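Local coordinates for sporulation-control protein spo0M (Bacillus subtilis, PDB 5CL2) that controls the expression of spo0A and is required for cells to pass the morphological stage 0 of sporulation, at residues Y44-S50 and T67-V73; A140-L144 and L239-E244; E150-E154 and F165-F169. All coordinates share one frame; numbering follows the deposited sequence.

Interaction 1: Y44-S50 and T67-V73; sequences YIDLQLS and TIHSFRV
Arg-72 lays its guanidinium flat on the ring of Tyr-44 and grips Asp-46, at one end of an antiparallel beta hairpin in the arrestin-like domain. Ring and guanidinium planes are 8° apart, with CZ of Arg-72 3.8 Å from the Tyr-44 ring centre, a cation-pi stack. NE of Arg-72 meets OD1 of Asp-46 at 2.8 Å, and NH2 meets OD2 at 3.0 Å, both side-on from the syn side. Tyr-44 has CG wedged between its backbone N and carbonyl carbon (chi1 64°), which swings the ring toward Arg-72; its hydroxyl is hydrogen-bonded to Asp-111 of strand 106-114.

On the face that carries Leu-47 and Phe-71 the packing is apolar. These two run side by side, CB of Leu-47 3.6 Å from CE1 of Phe-71, while CG2 of Val-73 comes to 3.6 Å from CG of Leu-47. Phe-87 and Phe-89 of strand 84-92 close over them, joining the sandwich's two sheets. At the far end a classic beta bulge sets Ile-68 and His-69 both opposite Leu-49, whose O accepts from Ile-68 N at 2.6 Å and His-69 N at 3.3 Å, both donors on one side of the carbonyl plane.

Interaction 2: A140-L144 and L239-E244; sequences AIENL and LEEVLE
OE2 of Glu-240 lies close to the amide plane of Asn-143, and ND2 of Asn-143 donates to it at 2.6 Å. The donor comes in nearly along the C-O axis of OE2, and the two flat groups are turned 30° apart. The Glu-240 chain runs extended beyond CG, carrying its carboxylate across to Asn-143, and the two side chains cross at about a right angle. CB of Asn-143 also lies 3.2 Å from OE2 of Glu-240.

Deeper in, this helix-helix contact is apolar. Ala-140 points its methyl at the partner helix, where CB stands 3.6 Å from CD1 of Leu-243 and 3.9 Å from CG of Glu-240. The backbones come close here, consistent with the small side chain of Ala-140: its CA is 5.0 Å from CA of Glu-240. CD1 of Ile-141 approaches the same Leu-243 methyl at 4.2 Å. Leu-144 turns both methyls to the partner: CD1 is 3.7 Å from the backbone N of Glu-244, and CD2 is 4.0 Å from CB of Glu-244.

Helix 132-143 thus packs on helix 236-248, the last helix of the chain. Phe-228 of strand 224-229 touches Leu-239 and Leu-243, while Tyr-178 of helix 176-181 lies against Leu-144 and Glu-244.

Interaction 3: E150-E154 and F165-F169; sequences EADCE and FVQEF
A beta hairpin opens the C-terminal antiparallel sheet, and this contact is its ladder: 150-154 lies on strand 146-155, the first of the five strands, and 165-169 on the next. Asp-152 and Glu-168 form one hydrogen-bonded pair, with Glu-168 N to Asp-152 O at 2.9 Å. Glu-154 and Val-166 form the next, Glu-154 N reaching Val-166 O at 2.9 Å. Between these pairs, CA of Cys-153 lies 3.4 Å from Val-166 O in a CA-H...O contact.

One face carries Ala-151, Cys-153, Gln-167 and Phe-169. SG of Cys-153 sits beside the backbone N (chi1 -64°) and approaches the Phe-165 ring obliquely, 4.5 Å from the ring centre; its CB is 3.6 Å from CD1 of Phe-165. At the other end CB of Ala-151 touches the Phe-169 ring at CD2, 3.9 Å away.

The opposite face carries Asp-152, Glu-154 and Glu-168 beside Val-166. Glu-168 reaches out extended and Glu-154 bends at chi2 (-76°), leaving OE1 of each 4.6 Å apart with the carboxylate planes 76° to one another. Arginines probably offset the like charges: Arg-204 and Arg-205 bind Glu-168, which Trp-212 also meets through NE1, and Arg-210 binds Glu-154. Asp-152 turns its OD1 to its neighbour's backbone, accepting from Cys-153 N at 2.8 Å, while OD2 pairs with Arg-63.

The hairpin sits where two sheets approach: on one flank Val-54 of strand 40-57 bonds by its backbone to Cys-153, Tyr-53 touches Cys-153 and Thr-51 touches Phe-165; on the other, strand 185-191 continues the sheet, its Phe-189 meeting Phe-169 edge-to-face.

Interactions 1 and 3 are both antiparallel hairpin ladders, but in different sheets; the long strand 40-57 ties them, forming part of interaction 1 and then passing alongside 150-154. Their centres lie about 23 Å apart. Interaction 3 is the buried one, and its acidic groups are met by arginines from elsewhere in the chain, whereas interaction 1 satisfies its main charge pair within the hairpin at a partly exposed edge. Interaction 2 differs in kind: two helices meet mainly through side chains, with no backbone-to-backbone hydrogen bonding and a polar bond at the rim. It encloses interaction 3 along the sequence and lies across the chain's centre from interaction 1.

Interaction 1: Y44-S50 and T67-V73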
loop_
_atom_site.group_PDB
_atom_site.type_symbol
_atom_site.label_atom_id
_atom_site.label_comp_id
_atom_site.label_asym_id
_atom_site.label_seq_id
_atom_site.Cartn_x
_atom_site.Cartn_y
_atom_site.Cartn_z
ATOM N N TYR A 44 0.844 22.572 17.038
ATOM C CA TYR A 44 -0.191 21.789 16.388
ATOM C C TYR A 44 -0.654 20.685 17.318
ATOM O O TYR A 44 0.041 20.342 18.262
ATOM C CB TYR A 44 0.337 21.161 15.053
ATOM C CG TYR A 44 1.467 20.169 15.268
ATOM C CD1 TYR A 44 1.198 18.857 15.663
ATOM C CD2 TYR A 44 2.806 20.537 15.083
ATOM C CE1 TYR A 44 2.218 17.942 15.876
ATOM C CE2 TYR A 44 3.849 19.608 15.296
ATOM C CZ TYR A 44 3.535 18.313 15.692
ATOM O OH TYR A 44 4.520 17.361 15.933
ATOM N N ILE A 45 -1.811 20.103 17.010
ATOM C CA ILE A 45 -2.248 18.866 17.632
ATOM C C ILE A 45 -2.521 17.823 16.532
ATOM O O ILE A 45 -3.405 18.025 15.671
ATOM C CB ILE A 45 -3.518 19.058 18.482
ATOM C CG1 ILE A 45 -3.317 20.156 19.538
ATOM C CG2 ILE A 45 -3.954 17.729 19.130
ATOM C CD1 ILE A 45 -4.581 20.451 20.306
ATOM N N ASP A 46 -1.755 16.728 16.584
ATOM C CA ASP A 46 -1.872 15.584 15.668
ATOM C C ASP A 46 -2.446 14.394 16.415
ATOM O O ASP A 46 -2.246 14.249 17.633
ATOM C CB ASP A 46 -0.509 15.177 15.063
ATOM C CG ASP A 46 -0.046 16.109 13.932
ATOM O OD1 ASP A 46 -0.839 16.957 13.466
ATOM O OD2 ASP A 46 1.148 16.038 13.553
ATOM N N LEU A 47 -3.183 13.571 15.676
ATOM C CA LEU A 47 -3.645 12.265 16.128
ATOM C C LEU A 47 -2.950 11.202 15.283
ATOM O O LEU A 47 -2.758 11.397 14.077
ATOM C CB LEU A 47 -5.153 12.111 15.945
ATOM C CG LEU A 47 -6.060 12.681 17.031
ATOM C CD1 LEU A 47 -7.366 11.914 17.076
ATOM C CD2 LEU A 47 -5.371 12.776 18.387
ATOM N N GLN A 48 -2.594 10.083 15.905
ATOM C CA GLN A 48 -1.993 8.962 15.183
ATOM C C GLN A 48 -2.655 7.669 15.574
ATOM O O GLN A 48 -2.807 7.379 16.761
ATOM C CB GLN A 48 -0.500 8.819 15.460
ATOM C CG GLN A 48 0.260 10.103 15.555
ATOM C CD GLN A 48 1.565 10.022 14.787
ATOM O OE1 GLN A 48 2.251 8.989 14.806
ATOM N NE2 GLN A 48 1.909 11.109 14.085
ATOM N N LEU A 49 -2.982 6.868 14.565
ATOM C CA LEU A 49 -3.473 5.511 14.776
ATOM C C LEU A 49 -2.267 4.597 14.575
ATOM O O LEU A 49 -1.570 4.693 13.576
ATOM C CB LEU A 49 -4.615 5.182 13.810
ATOM C CG LEU A 49 -5.446 3.918 14.059
ATOM C CD1 LEU A 49 -6.433 4.097 15.225
ATOM C CD2 LEU A 49 -6.169 3.495 12.793
ATOM N N SER A 50 -1.975 3.758 15.557
ATOM C CA SER A 50 -0.787 2.934 15.450
ATOM C C SER A 50 -0.956 1.544 16.024
ATOM O O SER A 50 -1.888 1.248 16.776
ATOM C CB SER A 50 0.396 3.587 16.137
ATOM O OG SER A 50 0.133 3.677 17.514
ATOM N N THR A 67 2.784 3.303 12.147
ATOM C CA THR A 67 1.705 4.275 12.039
ATOM C C THR A 67 0.699 3.878 10.972
ATOM O O THR A 67 1.037 3.791 9.797
ATOM C CB THR A 67 2.284 5.679 11.744
ATOM O OG1 THR A 67 3.143 6.066 12.827
ATOM C CG2 THR A 67 1.187 6.709 11.588
ATOM N N ILE A 68 -0.542 3.632 11.380
ATOM C CA ILE A 68 -1.611 3.239 10.456
ATOM C C ILE A 68 -2.234 4.438 9.747
ATOM O O ILE A 68 -2.610 4.384 8.556
ATOM C CB ILE A 68 -2.713 2.475 11.200
ATOM C CG1 ILE A 68 -2.172 1.166 11.757
ATOM C CG2 ILE A 68 -3.864 2.159 10.294
ATOM C CD1 ILE A 68 -3.101 0.522 12.772
ATOM N N HIS A 69 -2.409 5.514 10.505
ATOM C CA HIS A 69 -3.002 6.729 9.965
ATOM C C HIS A 69 -2.540 7.911 10.769
ATOM O O HIS A 69 -2.293 7.793 11.973
ATOM C CB HIS A 69 -4.514 6.633 9.977
ATOM C CG HIS A 69 -5.207 7.841 9.432
ATOM N ND1 HIS A 69 -5.047 8.241 8.119
ATOM C CD2 HIS A 69 -6.071 8.695 9.991
ATOM C CE1 HIS A 69 -5.795 9.311 7.904
ATOM N NE2 HIS A 69 -6.423 9.616 9.027
ATOM N N SER A 70 -2.434 9.062 10.126
ATOM C CA SER A 70 -1.990 10.254 10.821
ATOM C C SER A 70 -2.679 11.450 10.186
ATOM O O SER A 70 -2.885 11.449 8.983
ATOM C CB SER A 70 -0.467 10.363 10.751
ATOM O OG SER A 70 -0.012 11.524 11.394
ATOM N N PHE A 71 -3.104 12.424 10.997
ATOM C CA PHE A 71 -3.655 13.681 10.491
ATOM C C PHE A 71 -3.588 14.801 11.544
ATOM O O PHE A 71 -3.451 14.536 12.741
ATOM C CB PHE A 71 -5.102 13.489 10.020
ATOM C CG PHE A 71 -6.092 13.416 11.133
ATOM C CD1 PHE A 71 -6.233 12.256 11.870
ATOM C CD2 PHE A 71 -6.877 14.517 11.452
ATOM C CE1 PHE A 71 -7.153 12.191 12.912
ATOM C CE2 PHE A 71 -7.798 14.463 12.485
ATOM C CZ PHE A 71 -7.932 13.301 13.227
ATOM N N ARG A 72 -3.714 16.050 11.101
ATOM C CA ARG A 72 -3.594 17.200 12.017
ATOM C C ARG A 72 -4.939 17.655 12.573
ATOM O O ARG A 72 -5.824 18.049 11.826
ATOM C CB ARG A 72 -2.896 18.361 11.311
ATOM C CG ARG A 72 -2.783 19.648 12.139
ATOM C CD ARG A 72 -1.446 20.315 11.868
ATOM N NE ARG A 72 -0.376 19.378 12.192
ATOM C CZ ARG A 72 0.919 19.600 12.016
ATOM N NH1 ARG A 72 1.346 20.725 11.466
ATOM N NH2 ARG A 72 1.784 18.668 12.375
ATOM N N VAL A 73 -5.101 17.597 13.890
ATOM C CA VAL A 73 -6.363 18.042 14.483
ATOM C C VAL A 73 -6.424 19.568 14.423
ATOM O O VAL A 73 -7.439 20.146 14.029
ATOM C CB VAL A 73 -6.535 17.547 15.925
ATOM C CG1 VAL A 73 -7.752 18.201 16.573
ATOM C CG2 VAL A 73 -6.654 16.027 15.956
#

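Interaction 2: A140-L144 and L239-E244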
loop_
_atom_site.group_PDB
_atom_site.type_symbol
_atom_site.label_atom_id
_atom_site.label_comp_id
_atom_site.label_asym_id
_atom_site.label_seq_id
_atom_site.Cartn_x
_atom_site.Cartn_y
_atom_site.Cartn_z
ATOM N N ALA A 140 -16.766 -19.631 9.034
ATOM C CA ALA A 140 -16.716 -20.658 7.992
ATOM C C ALA A 140 -15.548 -21.621 8.179
ATOM O O ALA A 140 -15.718 -22.828 8.053
ATOM C CB ALA A 140 -16.646 -20.014 6.620
ATOM N N ILE A 141 -14.366 -21.080 8.447
ATOM C CA ILE A 141 -13.170 -21.886 8.660
ATOM C C ILE A 141 -13.312 -22.754 9.914
ATOM O O ILE A 141 -12.988 -23.954 9.891
ATOM C CB ILE A 141 -11.911 -21.007 8.792
ATOM C CG1 ILE A 141 -11.548 -20.366 7.446
ATOM C CG2 ILE A 141 -10.746 -21.816 9.329
ATOM C CD1 ILE A 141 -11.145 -21.347 6.356
ATOM N N GLU A 142 -13.827 -22.185 11.004
ATOM C CA GLU A 142 -13.943 -23.014 12.203
ATOM C C GLU A 142 -14.990 -24.120 12.013
ATOM O O GLU A 142 -14.802 -25.240 12.497
ATOM C CB GLU A 142 -14.301 -22.198 13.434
ATOM C CG GLU A 142 -13.300 -21.124 13.828
ATOM C CD GLU A 142 -13.583 -20.556 15.212
ATOM O OE1 GLU A 142 -14.703 -20.044 15.401
ATOM O OE2 GLU A 142 -12.679 -20.570 16.087
ATOM N N ASN A 143 -16.047 -23.834 11.257
ATOM C CA ASN A 143 -17.076 -24.843 11.005
ATOM C C ASN A 143 -16.520 -26.056 10.282
ATOM O O ASN A 143 -16.954 -27.174 10.531
ATOM C CB ASN A 143 -18.231 -24.247 10.210
ATOM C CG ASN A 143 -19.041 -23.271 11.030
ATOM O OD1 ASN A 143 -19.024 -23.324 12.261
ATOM N ND2 ASN A 143 -19.739 -22.359 10.359
ATOM N N LEU A 144 -15.525 -25.838 9.427
ATOM C CA LEU A 144 -14.899 -26.929 8.698
ATOM C C LEU A 144 -14.086 -27.824 9.619
ATOM O O LEU A 144 -13.642 -28.885 9.193
ATOM C CB LEU A 144 -13.996 -26.407 7.570
ATOM C CG LEU A 144 -14.642 -25.781 6.329
ATOM C CD1 LEU A 144 -13.582 -25.402 5.310
ATOM C CD2 LEU A 144 -15.621 -26.756 5.701
ATOM N N LEU A 239 -19.896 -19.901 0.872
ATOM C CA LEU A 239 -18.598 -19.548 1.433
ATOM C C LEU A 239 -17.870 -20.755 2.035
ATOM O O LEU A 239 -16.718 -21.024 1.662
ATOM C CB LEU A 239 -18.763 -18.454 2.497
ATOM C CG LEU A 239 -17.485 -17.826 3.054
ATOM C CD1 LEU A 239 -16.619 -17.353 1.898
ATOM C CD2 LEU A 239 -17.819 -16.684 4.020
ATOM N N GLU A 240 -18.511 -21.489 2.952
ATOM C CA GLU A 240 -17.817 -22.649 3.505
ATOM C C GLU A 240 -17.460 -23.667 2.457
ATOM O O GLU A 240 -16.429 -24.336 2.599
ATOM C CB GLU A 240 -18.616 -23.405 4.552
ATOM C CG GLU A 240 -19.357 -22.629 5.577
ATOM C CD GLU A 240 -19.518 -23.482 6.811
ATOM O OE1 GLU A 240 -19.236 -24.709 6.718
ATOM O OE2 GLU A 240 -19.923 -22.939 7.860
ATOM N N GLU A 241 -18.282 -23.816 1.411
ATOM C CA GLU A 241 -17.944 -24.890 0.480
ATOM C C GLU A 241 -16.838 -24.426 -0.459
ATOM O O GLU A 241 -15.989 -25.231 -0.867
ATOM C CB GLU A 241 -19.150 -25.373 -0.336
ATOM C CG GLU A 241 -20.505 -25.286 0.344
ATOM C CD GLU A 241 -21.616 -25.902 -0.512
ATOM O OE1 GLU A 241 -21.312 -26.831 -1.306
ATOM O OE2 GLU A 241 -22.782 -25.445 -0.404
ATOM N N VAL A 242 -16.798 -23.124 -0.749
ATOM C CA VAL A 242 -15.684 -22.602 -1.529
ATOM C C VAL A 242 -14.381 -22.758 -0.747
ATOM O O VAL A 242 -13.351 -23.160 -1.298
ATOM C CB VAL A 242 -15.901 -21.117 -1.913
ATOM C CG1 VAL A 242 -14.642 -20.528 -2.544
ATOM C CG2 VAL A 242 -17.087 -20.977 -2.860
ATOM N N LEU A 243 -14.441 -22.480 0.549
ATOM C CA LEU A 243 -13.266 -22.605 1.406
ATOM C C LEU A 243 -12.816 -24.068 1.513
ATOM O O LEU A 243 -11.616 -24.370 1.415
ATOM C CB LEU A 243 -13.561 -21.989 2.780
ATOM C CG LEU A 243 -13.737 -20.468 2.654
ATOM C CD1 LEU A 243 -14.258 -19.844 3.918
ATOM C CD2 LEU A 243 -12.445 -19.797 2.192
ATOM N N GLU A 244 -13.777 -24.975 1.669
ATOM C CA GLU A 244 -13.491 -26.427 1.666
ATOM C C GLU A 244 -12.755 -26.854 0.374
ATOM O O GLU A 244 -11.733 -27.565 0.417
ATOM C CB GLU A 244 -14.798 -27.209 1.843
ATOM C CG GLU A 244 -14.637 -28.678 2.211
ATOM C CD GLU A 244 -15.976 -29.380 2.455
ATOM O OE1 GLU A 244 -16.954 -29.088 1.736
ATOM O OE2 GLU A 244 -16.072 -30.155 3.428
#

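Interaction 3: E150-E154 and F165-F169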
loop_
_atom_site.group_PDB
_atom_site.type_symbol
_atom_site.label_atom_id
_atom_site.label_comp_id
_atom_site.label_asym_id
_atom_site.label_seq_id
_atom_site.Cartn_x
_atom_site.Cartn_y
_atom_site.Cartn_z
ATOM N N GLU A 150 -3.882 -18.269 16.924
ATOM C CA GLU A 150 -3.125 -17.046 17.116
ATOM C C GLU A 150 -3.480 -16.024 16.062
ATOM O O GLU A 150 -4.026 -16.358 15.016
ATOM C CB GLU A 150 -1.619 -17.334 17.078
ATOM C CG GLU A 150 -0.958 -17.156 18.438
ATOM C CD GLU A 150 -1.134 -15.739 18.963
ATOM O OE1 GLU A 150 -0.792 -14.781 18.242
ATOM O OE2 GLU A 150 -1.712 -15.579 20.049
ATOM N N ALA A 151 -3.242 -14.762 16.374
ATOM C CA ALA A 151 -3.351 -13.693 15.391
ATOM C C ALA A 151 -2.311 -12.664 15.756
ATOM O O ALA A 151 -2.147 -12.347 16.940
ATOM C CB ALA A 151 -4.730 -13.088 15.368
ATOM N N ASP A 152 -1.546 -12.196 14.784
ATOM C CA ASP A 152 -0.573 -11.156 15.106
ATOM C C ASP A 152 -0.214 -10.380 13.862
ATOM O O ASP A 152 -0.483 -10.823 12.743
ATOM C CB ASP A 152 0.691 -11.754 15.740
ATOM C CG ASP A 152 1.343 -10.819 16.773
ATOM O OD1 ASP A 152 1.125 -9.583 16.724
ATOM O OD2 ASP A 152 2.083 -11.318 17.648
ATOM N N CYS A 153 0.376 -9.211 14.044
ATOM C CA CYS A 153 0.850 -8.442 12.899
ATOM C C CYS A 153 2.309 -8.806 12.631
ATOM O O CYS A 153 3.165 -8.711 13.524
ATOM C CB CYS A 153 0.658 -6.941 13.138
ATOM S SG CYS A 153 -1.087 -6.549 13.262
ATOM N N GLU A 154 2.568 -9.258 11.409
ATOM C CA GLU A 154 3.864 -9.804 11.043
ATOM C C GLU A 154 4.479 -8.958 9.946
ATOM O O GLU A 154 3.783 -8.478 9.040
ATOM C CB GLU A 154 3.742 -11.248 10.544
ATOM C CG GLU A 154 3.067 -12.248 11.468
ATOM C CD GLU A 154 3.930 -12.705 12.632
ATOM O OE1 GLU A 154 5.161 -12.873 12.478
ATOM O OE2 GLU A 154 3.354 -12.996 13.693
ATOM N N PHE A 165 3.350 -4.414 7.431
ATOM C CA PHE A 165 2.945 -5.679 8.036
ATOM C C PHE A 165 1.634 -6.237 7.485
ATOM O O PHE A 165 0.884 -5.533 6.834
ATOM C CB PHE A 165 2.803 -5.503 9.549
ATOM C CG PHE A 165 1.706 -4.554 9.929
ATOM C CD1 PHE A 165 0.397 -5.000 10.071
ATOM C CD2 PHE A 165 1.988 -3.204 10.137
ATOM C CE1 PHE A 165 -0.617 -4.109 10.410
ATOM C CE2 PHE A 165 0.988 -2.321 10.475
ATOM C CZ PHE A 165 -0.319 -2.779 10.605
ATOM N N VAL A 166 1.343 -7.508 7.753
ATOM C CA VAL A 166 -0.023 -7.985 7.536
ATOM C C VAL A 166 -0.524 -8.669 8.796
ATOM O O VAL A 166 0.279 -9.133 9.606
ATOM C CB VAL A 166 -0.125 -8.982 6.338
ATOM C CG1 VAL A 166 0.273 -8.301 5.062
ATOM C CG2 VAL A 166 0.729 -10.209 6.581
ATOM N N GLN A 167 -1.838 -8.735 8.983
ATOM C CA GLN A 167 -2.324 -9.501 10.118
ATOM C C GLN A 167 -2.466 -10.977 9.697
ATOM O O GLN A 167 -3.214 -11.311 8.791
ATOM C CB GLN A 167 -3.651 -8.956 10.661
ATOM C CG GLN A 167 -4.081 -9.692 11.920
ATOM C CD GLN A 167 -5.183 -8.999 12.724
ATOM O OE1 GLN A 167 -6.095 -8.379 12.175
ATOM N NE2 GLN A 167 -5.096 -9.118 14.044
ATOM N N GLU A 168 -1.717 -11.843 10.362
ATOM C CA GLU A 168 -1.710 -13.267 10.087
ATOM C C GLU A 168 -2.544 -14.012 11.133
ATOM O O GLU A 168 -2.261 -13.933 12.343
ATOM C CB GLU A 168 -0.278 -13.799 10.075
ATOM C CG GLU A 168 -0.154 -15.286 9.710
ATOM C CD GLU A 168 1.296 -15.725 9.612
ATOM O OE1 GLU A 168 2.184 -14.846 9.616
ATOM O OE2 GLU A 168 1.561 -16.941 9.520
ATOM N N PHE A 169 -3.592 -14.686 10.651
ATOM C CA PHE A 169 -4.452 -15.541 11.474
ATOM C C PHE A 169 -4.003 -16.993 11.368
ATOM O O PHE A 169 -3.917 -17.537 10.266
ATOM C CB PHE A 169 -5.922 -15.414 11.056
ATOM C CG PHE A 169 -6.489 -14.041 11.279
ATOM C CD1 PHE A 169 -6.243 -13.030 10.379
ATOM C CD2 PHE A 169 -7.239 -13.760 12.402
ATOM C CE1 PHE A 169 -6.740 -11.752 10.587
ATOM C CE2 PHE A 169 -7.738 -12.489 12.612
ATOM C CZ PHE A 169 -7.479 -11.483 11.704
#